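Afp1 (Serratia entomophila, PDB 6RBN) probably builds the inner tube of the anti-feeding prophage, a contractile injection system, by stacking its subunits into a helical assembly inside the sheath. Local coordinates at residues L107-T121 against Q135-A149. Residues are numbered along the deposited sequence; the frame is centred on the assembly and turned at random.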
ATOM      1  N   LEU A 107     -36.479  -1.968 -33.463  1.00 72.49           N
ATOM      2  CA  LEU A 107     -35.470  -1.266 -34.246  1.00 72.49           C
ATOM      3  C   LEU A 107     -35.115  -2.036 -35.515  1.00 72.49           C
ATOM      4  O   LEU A 107     -35.315  -1.542 -36.627  1.00 72.49           O
ATOM      5  CB  LEU A 107     -34.229  -1.037 -33.382  1.00 72.49           C
ATOM      6  CG  LEU A 107     -34.483  -0.224 -32.113  1.00 72.49           C
ATOM      7  CD1 LEU A 107     -33.245  -0.195 -31.245  1.00 72.49           C
ATOM      8  CD2 LEU A 107     -34.940   1.178 -32.455  1.00 72.49           C
ATOM      9  N   VAL A 108     -34.576  -3.243 -35.355  1.00 69.82           N
ATOM     10  CA  VAL A 108     -34.271  -4.163 -36.448  1.00 69.82           C
ATOM     11  C   VAL A 108     -34.678  -5.549 -35.974  1.00 69.82           C
ATOM     12  O   VAL A 108     -34.299  -5.962 -34.877  1.00 69.82           O
ATOM     13  CB  VAL A 108     -32.775  -4.152 -36.837  1.00 69.82           C
ATOM     14  CG1 VAL A 108     -32.469  -5.237 -37.847  1.00 69.82           C
ATOM     15  CG2 VAL A 108     -32.348  -2.815 -37.416  1.00 69.82           C
ATOM     16  N   SER A 109     -35.454  -6.266 -36.782  1.00 67.58           N
ATOM     17  CA  SER A 109     -35.879  -7.600 -36.396  1.00 67.58           C
ATOM     18  C   SER A 109     -35.435  -8.630 -37.423  1.00 67.58           C
ATOM     19  O   SER A 109     -35.214  -8.325 -38.594  1.00 67.58           O
ATOM     20  CB  SER A 109     -37.396  -7.669 -36.208  1.00 67.58           C
ATOM     21  OG  SER A 109     -38.075  -7.493 -37.423  1.00 67.58           O
ATOM     22  N   TRP A 110     -35.302  -9.865 -36.946  1.00 66.40           N
ATOM     23  CA  TRP A 110     -34.912 -11.021 -37.745  1.00 66.40           C
ATOM     24  C   TRP A 110     -36.071 -12.002 -37.772  1.00 66.40           C
ATOM     25  O   TRP A 110     -36.542 -12.433 -36.717  1.00 66.40           O
ATOM     26  CB  TRP A 110     -33.670 -11.689 -37.158  1.00 66.40           C
ATOM     27  CG  TRP A 110     -32.386 -11.003 -37.454  1.00 66.40           C
ATOM     28  CD1 TRP A 110     -31.485 -11.346 -38.407  1.00 66.40           C
ATOM     29  CD2 TRP A 110     -31.871  -9.830 -36.819  1.00 66.40           C
ATOM     30  NE1 TRP A 110     -30.429 -10.475 -38.398  1.00 66.40           N
ATOM     31  CE2 TRP A 110     -30.643  -9.532 -37.431  1.00 66.40           C
ATOM     32  CE3 TRP A 110     -32.324  -9.008 -35.787  1.00 66.40           C
ATOM     33  CZ2 TRP A 110     -29.865  -8.448 -37.048  1.00 66.40           C
ATOM     34  CZ3 TRP A 110     -31.553  -7.936 -35.409  1.00 66.40           C
ATOM     35  CH2 TRP A 110     -30.336  -7.662 -36.037  1.00 66.40           C
ATOM     36  N   ASN A 111     -36.524 -12.356 -38.968  1.00 67.23           N
ATOM     37  CA  ASN A 111     -37.644 -13.266 -39.135  1.00 67.23           C
ATOM     38  C   ASN A 111     -37.147 -14.652 -39.514  1.00 67.23           C
ATOM     39  O   ASN A 111     -36.210 -14.796 -40.301  1.00 67.23           O
ATOM     40  CB  ASN A 111     -38.608 -12.756 -40.202  1.00 67.23           C
ATOM     41  CG  ASN A 111     -39.232 -11.441 -39.830  1.00 67.23           C
ATOM     42  OD1 ASN A 111     -39.020 -10.432 -40.493  1.00 67.23           O
ATOM     43  ND2 ASN A 111     -40.003 -11.440 -38.755  1.00 67.23           N
ATOM     44  N   VAL A 112     -37.786 -15.670 -38.945  1.00 67.87           N
ATOM     45  CA  VAL A 112     -37.447 -17.070 -39.166  1.00 67.87           C
ATOM     46  C   VAL A 112     -38.722 -17.783 -39.594  1.00 67.87           C
ATOM     47  O   VAL A 112     -39.760 -17.631 -38.946  1.00 67.87           O
ATOM     48  CB  VAL A 112     -36.855 -17.703 -37.896  1.00 67.87           C
ATOM     49  CG1 VAL A 112     -36.654 -19.167 -38.070  1.00 67.87           C
ATOM     50  CG2 VAL A 112     -35.550 -17.030 -37.526  1.00 67.87           C
ATOM     51  N   SER A 113     -38.657 -18.543 -40.687  1.00 69.22           N
ATOM     52  CA  SER A 113     -39.884 -18.932 -41.378  1.00 69.22           C
ATOM     53  C   SER A 113     -40.550 -20.163 -40.766  1.00 69.22           C
ATOM     54  O   SER A 113     -41.684 -20.087 -40.285  1.00 69.22           O
ATOM     55  CB  SER A 113     -39.591 -19.163 -42.855  1.00 69.22           C
ATOM     56  OG  SER A 113     -40.753 -19.575 -43.546  1.00 69.22           O
ATOM     57  N   ASN A 114     -39.882 -21.315 -40.794  1.00 68.31           N
ATOM     58  CA  ASN A 114     -40.483 -22.561 -40.302  1.00 68.31           C
ATOM     59  C   ASN A 114     -39.470 -23.255 -39.403  1.00 68.31           C
ATOM     60  O   ASN A 114     -38.671 -24.070 -39.869  1.00 68.31           O
ATOM     61  CB  ASN A 114     -40.920 -23.467 -41.442  1.00 68.31           C
ATOM     62  CG  ASN A 114     -42.157 -22.971 -42.142  1.00 68.31           C
ATOM     63  OD1 ASN A 114     -43.097 -22.499 -41.507  1.00 68.31           O
ATOM     64  ND2 ASN A 114     -42.173 -23.086 -43.462  1.00 68.31           N
ATOM     65  N   ALA A 115     -39.522 -22.950 -38.115  1.00 66.09           N
ATOM     66  CA  ALA A 115     -38.589 -23.512 -37.154  1.00 66.09           C
ATOM     67  C   ALA A 115     -39.245 -24.649 -36.387  1.00 66.09           C
ATOM     68  O   ALA A 115     -40.425 -24.581 -36.044  1.00 66.09           O
ATOM     69  CB  ALA A 115     -38.096 -22.439 -36.187  1.00 66.09           C
ATOM     70  N   PHE A 116     -38.471 -25.699 -36.129  1.00 64.32           N
ATOM     71  CA  PHE A 116     -38.920 -26.821 -35.324  1.00 64.32           C
ATOM     72  C   PHE A 116     -37.733 -27.310 -34.511  1.00 64.32           C
ATOM     73  O   PHE A 116     -36.591 -27.193 -34.967  1.00 64.32           O
ATOM     74  CB  PHE A 116     -39.514 -27.945 -36.196  1.00 64.32           C
ATOM     75  CG  PHE A 116     -38.537 -28.604 -37.130  1.00 64.32           C
ATOM     76  CD1 PHE A 116     -38.305 -28.080 -38.388  1.00 64.32           C
ATOM     77  CD2 PHE A 116     -37.907 -29.784 -36.775  1.00 64.32           C
ATOM     78  CE1 PHE A 116     -37.427 -28.692 -39.249  1.00 64.32           C
ATOM     79  CE2 PHE A 116     -37.029 -30.393 -37.633  1.00 64.32           C
ATOM     80  CZ  PHE A 116     -36.793 -29.848 -38.871  1.00 64.32           C
ATOM     81  N   PRO A 117     -37.955 -27.837 -33.308  1.00 65.27           N
ATOM     82  CA  PRO A 117     -36.823 -28.205 -32.453  1.00 65.27           C
ATOM     83  C   PRO A 117     -36.167 -29.504 -32.878  1.00 65.27           C
ATOM     84  O   PRO A 117     -36.828 -30.464 -33.277  1.00 65.27           O
ATOM     85  CB  PRO A 117     -37.463 -28.343 -31.069  1.00 65.27           C
ATOM     86  CG  PRO A 117     -38.854 -28.701 -31.346  1.00 65.27           C
ATOM     87  CD  PRO A 117     -39.235 -27.972 -32.589  1.00 65.27           C
ATOM     88  N   THR A 118     -34.842 -29.523 -32.788  1.00 65.54           N
ATOM     89  CA  THR A 118     -34.075 -30.735 -33.005  1.00 65.54           C
ATOM     90  C   THR A 118     -33.333 -31.208 -31.768  1.00 65.54           C
ATOM     91  O   THR A 118     -32.939 -32.376 -31.720  1.00 65.54           O
ATOM     92  CB  THR A 118     -33.065 -30.546 -34.148  1.00 65.54           C
ATOM     93  OG1 THR A 118     -32.144 -29.507 -33.805  1.00 65.54           O
ATOM     94  CG2 THR A 118     -33.771 -30.174 -35.429  1.00 65.54           C
ATOM     95  N   SER A 119     -33.140 -30.352 -30.768  1.00 66.26           N
ATOM     96  CA  SER A 119     -32.469 -30.766 -29.546  1.00 66.26           C
ATOM     97  C   SER A 119     -32.928 -29.884 -28.397  1.00 66.26           C
ATOM     98  O   SER A 119     -33.381 -28.759 -28.600  1.00 66.26           O
ATOM     99  CB  SER A 119     -30.948 -30.700 -29.686  1.00 66.26           C
ATOM    100  OG  SER A 119     -30.503 -29.364 -29.745  1.00 66.26           O
ATOM    101  N   LEU A 120     -32.806 -30.418 -27.185  1.00 66.61           N
ATOM    102  CA  LEU A 120     -33.111 -29.672 -25.965  1.00 66.61           C
ATOM    103  C   LEU A 120     -32.183 -30.187 -24.878  1.00 66.61           C
ATOM    104  O   LEU A 120     -32.408 -31.273 -24.343  1.00 66.61           O
ATOM    105  CB  LEU A 120     -34.567 -29.839 -25.555  1.00 66.61           C
ATOM    106  CG  LEU A 120     -35.008 -29.100 -24.290  1.00 66.61           C
ATOM    107  CD1 LEU A 120     -34.897 -27.603 -24.473  1.00 66.61           C
ATOM    108  CD2 LEU A 120     -36.417 -29.483 -23.919  1.00 66.61           C
ATOM    109  N   THR A 121     -31.149 -29.422 -24.553  1.00 69.12           N
ATOM    110  CA  THR A 121     -30.143 -29.875 -23.606  1.00 69.12           C
ATOM    111  C   THR A 121     -30.500 -29.393 -22.208  1.00 69.12           C
ATOM    112  O   THR A 121     -30.634 -28.190 -21.975  1.00 69.12           O
ATOM    113  CB  THR A 121     -28.751 -29.385 -23.999  1.00 69.12           C
ATOM    114  OG1 THR A 121     -28.706 -27.963 -23.904  1.00 69.12           O
ATOM    115  CG2 THR A 121     -28.432 -29.790 -25.419  1.00 69.12           C
ATOM    116  N   GLN A 135     -31.794 -24.266 -19.954  1.00 70.18           N
ATOM    117  CA  GLN A 135     -32.024 -25.116 -21.106  1.00 70.18           C
ATOM    118  C   GLN A 135     -31.553 -24.418 -22.371  1.00 70.18           C
ATOM    119  O   GLN A 135     -31.548 -23.191 -22.456  1.00 70.18           O
ATOM    120  CB  GLN A 135     -33.500 -25.460 -21.229  1.00 70.18           C
ATOM    121  CG  GLN A 135     -33.995 -26.404 -20.173  1.00 70.18           C
ATOM    122  CD  GLN A 135     -35.482 -26.600 -20.245  1.00 70.18           C
ATOM    123  OE1 GLN A 135     -36.171 -25.922 -21.006  1.00 70.18           O
ATOM    124  NE2 GLN A 135     -35.996 -27.539 -19.463  1.00 70.18           N
ATOM    125  N   GLN A 136     -31.168 -25.213 -23.361  1.00 69.62           N
ATOM    126  CA  GLN A 136     -30.606 -24.705 -24.607  1.00 69.62           C
ATOM    127  C   GLN A 136     -31.188 -25.513 -25.759  1.00 69.62           C
ATOM    128  O   GLN A 136     -30.844 -26.684 -25.937  1.00 69.62           O
ATOM    129  CB  GLN A 136     -29.080 -24.770 -24.564  1.00 69.62           C
ATOM    130  CG  GLN A 136     -28.336 -24.293 -25.793  1.00 69.62           C
ATOM    131  CD  GLN A 136     -27.909 -25.444 -26.686  1.00 69.62           C
ATOM    132  OE1 GLN A 136     -27.706 -26.560 -26.215  1.00 69.62           O
ATOM    133  NE2 GLN A 136     -27.741 -25.173 -27.965  1.00 69.62           N
ATOM    134  N   ILE A 137     -32.074 -24.888 -26.530  1.00 66.68           N
ATOM    135  CA  ILE A 137     -32.806 -25.541 -27.608  1.00 66.68           C
ATOM    136  C   ILE A 137     -32.213 -25.114 -28.944  1.00 66.68           C
ATOM    137  O   ILE A 137     -31.832 -23.952 -29.127  1.00 66.68           O
ATOM    138  CB  ILE A 137     -34.320 -25.232 -27.506  1.00 66.68           C
ATOM    139  CG1 ILE A 137     -35.136 -25.998 -28.548  1.00 66.68           C
ATOM    140  CG2 ILE A 137     -34.624 -23.742 -27.558  1.00 66.68           C
ATOM    141  CD1 ILE A 137     -36.610 -26.006 -28.257  1.00 66.68           C
ATOM    142  N   THR A 138     -32.070 -26.069 -29.860  1.00 65.89           N
ATOM    143  CA  THR A 138     -31.638 -25.776 -31.215  1.00 65.89           C
ATOM    144  C   THR A 138     -32.792 -26.017 -32.175  1.00 65.89           C
ATOM    145  O   THR A 138     -33.588 -26.940 -31.997  1.00 65.89           O
ATOM    146  CB  THR A 138     -30.445 -26.617 -31.653  1.00 65.89           C
ATOM    147  OG1 THR A 138     -30.805 -28.000 -31.643  1.00 65.89           O
ATOM    148  CG2 THR A 138     -29.273 -26.401 -30.732  1.00 65.89           C
ATOM    149  N   LEU A 139     -32.862 -25.178 -33.197  1.00 65.87           N
ATOM    150  CA  LEU A 139     -33.979 -25.164 -34.122  1.00 65.87           C
ATOM    151  C   LEU A 139     -33.459 -25.339 -35.537  1.00 65.87           C
ATOM    152  O   LEU A 139     -32.364 -24.887 -35.874  1.00 65.87           O
ATOM    153  CB  LEU A 139     -34.755 -23.857 -34.015  1.00 65.87           C
ATOM    154  CG  LEU A 139     -35.358 -23.515 -32.655  1.00 65.87           C
ATOM    155  CD1 LEU A 139     -35.909 -22.118 -32.697  1.00 65.87           C
ATOM    156  CD2 LEU A 139     -36.438 -24.483 -32.277  1.00 65.87           C
ATOM    157  N   MET A 140     -34.254 -26.009 -36.361  1.00 69.18           N
ATOM    158  CA  MET A 140     -33.981 -26.153 -37.781  1.00 69.18           C
ATOM    159  C   MET A 140     -34.992 -25.324 -38.553  1.00 69.18           C
ATOM    160  O   MET A 140     -36.201 -25.494 -38.377  1.00 69.18           O
ATOM    161  CB  MET A 140     -34.057 -27.616 -38.209  1.00 69.18           C
ATOM    162  CG  MET A 140     -33.773 -27.860 -39.681  1.00 69.18           C
ATOM    163  SD  MET A 140     -32.066 -27.581 -40.166  1.00 69.18           S
ATOM    164  CE  MET A 140     -31.304 -29.047 -39.483  1.00 69.18           C
ATOM    165  N   ALA A 141     -34.502 -24.430 -39.401  1.00 69.22           N
ATOM    166  CA  ALA A 141     -35.384 -23.563 -40.168  1.00 69.22           C
ATOM    167  C   ALA A 141     -35.065 -23.656 -41.647  1.00 69.22           C
ATOM    168  O   ALA A 141     -34.279 -24.511 -42.059  1.00 69.22           O
ATOM    169  CB  ALA A 141     -35.263 -22.124 -39.689  1.00 69.22           C
ATOM    170  N   ASP A 142     -35.656 -22.781 -42.455  1.00 71.59           N
ATOM    171  CA  ASP A 142     -35.423 -22.834 -43.891  1.00 71.59           C
ATOM    172  C   ASP A 142     -34.951 -21.510 -44.480  1.00 71.59           C
ATOM    173  O   ASP A 142     -34.216 -21.507 -45.473  1.00 71.59           O
ATOM    174  CB  ASP A 142     -36.683 -23.325 -44.597  1.00 71.59           C
ATOM    175  CG  ASP A 142     -37.905 -22.603 -44.144  1.00 71.59           C
ATOM    176  OD1 ASP A 142     -37.777 -21.808 -43.198  1.00 71.59           O
ATOM    177  OD2 ASP A 142     -38.988 -22.835 -44.715  1.00 71.59           O
ATOM    178  N   ARG A 143     -35.349 -20.385 -43.890  1.00 69.80           N
ATOM    179  CA  ARG A 143     -34.792 -19.107 -44.308  1.00 69.80           C
ATOM    180  C   ARG A 143     -34.800 -18.136 -43.139  1.00 69.80           C
ATOM    181  O   ARG A 143     -35.547 -18.296 -42.174  1.00 69.80           O
ATOM    182  CB  ARG A 143     -35.549 -18.500 -45.494  1.00 69.80           C
ATOM    183  CG  ARG A 143     -36.932 -18.025 -45.163  1.00 69.80           C
ATOM    184  CD  ARG A 143     -37.641 -17.478 -46.377  1.00 69.80           C
ATOM    185  NE  ARG A 143     -38.961 -16.965 -46.029  1.00 69.80           N
ATOM    186  CZ  ARG A 143     -40.066 -17.702 -46.004  1.00 69.80           C
ATOM    187  NH1 ARG A 143     -41.224 -17.155 -45.676  1.00 69.80           N
ATOM    188  NH2 ARG A 143     -40.014 -18.988 -46.323  1.00 69.80           N
ATOM    189  N   VAL A 144     -33.933 -17.129 -43.242  1.00 68.08           N
ATOM    190  CA  VAL A 144     -33.834 -16.035 -42.282  1.00 68.08           C
ATOM    191  C   VAL A 144     -33.873 -14.735 -43.068  1.00 68.08           C
ATOM    192  O   VAL A 144     -33.027 -14.512 -43.941  1.00 68.08           O
ATOM    193  CB  VAL A 144     -32.548 -16.111 -41.440  1.00 68.08           C
ATOM    194  CG1 VAL A 144     -32.382 -14.856 -40.613  1.00 68.08           C
ATOM    195  CG2 VAL A 144     -32.570 -17.318 -40.533  1.00 68.08           C
ATOM    196  N   THR A 145     -34.851 -13.885 -42.775  1.00 66.99           N
ATOM    197  CA  THR A 145     -34.957 -12.582 -43.410  1.00 66.99           C
ATOM    198  C   THR A 145     -34.850 -11.485 -42.360  1.00 66.99           C
ATOM    199  O   THR A 145     -35.081 -11.707 -41.172  1.00 66.99           O
ATOM    200  CB  THR A 145     -36.269 -12.434 -44.189  1.00 66.99           C
ATOM    201  OG1 THR A 145     -37.378 -12.590 -43.300  1.00 66.99           O
ATOM    202  CG2 THR A 145     -36.357 -13.470 -45.294  1.00 66.99           C
ATOM    203  N   ILE A 146     -34.485 -10.291 -42.817  1.00 66.42           N
ATOM    204  CA  ILE A 146     -34.270  -9.134 -41.957  1.00 66.42           C
ATOM    205  C   ILE A 146     -35.168  -8.012 -42.451  1.00 66.42           C
ATOM    206  O   ILE A 146     -35.011  -7.547 -43.586  1.00 66.42           O
ATOM    207  CB  ILE A 146     -32.801  -8.680 -41.973  1.00 66.42           C
ATOM    208  CG1 ILE A 146     -31.876  -9.798 -41.506  1.00 66.42           C
ATOM    209  CG2 ILE A 146     -32.613  -7.455 -41.111  1.00 66.42           C
ATOM    210  CD1 ILE A 146     -30.421  -9.514 -41.741  1.00 66.42           C
ATOM    211  N   GLN A 147     -36.101  -7.572 -41.615  1.00 68.98           N
ATOM    212  CA  GLN A 147     -36.831  -6.345 -41.891  1.00 68.98           C
ATOM    213  C   GLN A 147     -36.359  -5.258 -40.937  1.00 68.98           C
ATOM    214  O   GLN A 147     -36.095  -5.516 -39.759  1.00 68.98           O
ATOM    215  CB  GLN A 147     -38.353  -6.530 -41.809  1.00 68.98           C
ATOM    216  CG  GLN A 147     -38.925  -6.856 -40.461  1.00 68.98           C
ATOM    217  CD  GLN A 147     -40.430  -6.926 -40.474  1.00 68.98           C
ATOM    218  OE1 GLN A 147     -41.057  -6.709 -41.504  1.00 68.98           O
ATOM    219  NE2 GLN A 147     -41.019  -7.211 -39.325  1.00 68.98           N
ATOM    220  N   THR A 148     -36.208  -4.051 -41.468  1.00 74.44           N
ATOM    221  CA  THR A 148     -35.595  -2.938 -40.753  1.00 74.44           C
ATOM    222  C   THR A 148     -36.619  -1.819 -40.636  1.00 74.44           C
ATOM    223  O   THR A 148     -36.852  -1.084 -41.599  1.00 74.44           O
ATOM    224  CB  THR A 148     -34.344  -2.445 -41.469  1.00 74.44           C
ATOM    225  OG1 THR A 148     -34.700  -1.983 -42.775  1.00 74.44           O
ATOM    226  CG2 THR A 148     -33.323  -3.557 -41.595  1.00 74.44           C
ATOM    227  N   ALA A 149     -37.214  -1.690 -39.457  1.00 77.31           N
ATOM    228  CA  ALA A 149     -38.072  -0.557 -39.146  1.00 77.31           C
ATOM    229  C   ALA A 149     -38.087  -0.327 -37.643  1.00 77.31           C
ATOM    230  O   ALA A 149     -39.009   0.286 -37.112  1.00 77.31           O
ATOM    231  CB  ALA A 149     -39.478  -0.784 -39.666  1.00 77.31           C
TER
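Met140 CB lies over one face of the Phe116 ring, a CH-pi contact 4.0 Å from CB to the ring centroid. Phe116 CG stands between its backbone N and carbonyl carbon (chi1 65°), which turns the ring to lie along the Met140 side chain. Trp110 and Ile146 also run side by side, with Trp110 NE1 3.5 Å from Ile146 CD1. Val144 CG1 comes to the edge of the indole at Trp110 CD1. Phe125 of a neighbouring subunit meets the Trp110 ring edge-to-face. Ser113 CB packs over one face of the Arg143 guanidinium. The two segments form an antiparallel ladder that bends at Ser113 and Asn114, part of the beta barrel expected for a gp19-like tail tube protein. Asp142 OD1 accepts the Asn114 N-H at this corner, 3.2 Å from Asn114 N. In strands 109-112 and 144-148, Asn111 N donates to Thr145 O at 2.7 Å. A beta bulge shifts the pairing between Pro117 and Ser119. Here Thr118 OG1 and Thr138 OG1 share a hydrogen bond at 3.0 Å, and Thr118 N donates to Thr138 O with an N-H...O angle of 173°. Ser119 and Leu120 pair with a strand of a second neighbouring subunit, which carries the sheet across the interface. Gln147 OE1 accepts from Lys284 NZ of the Afp2 chain.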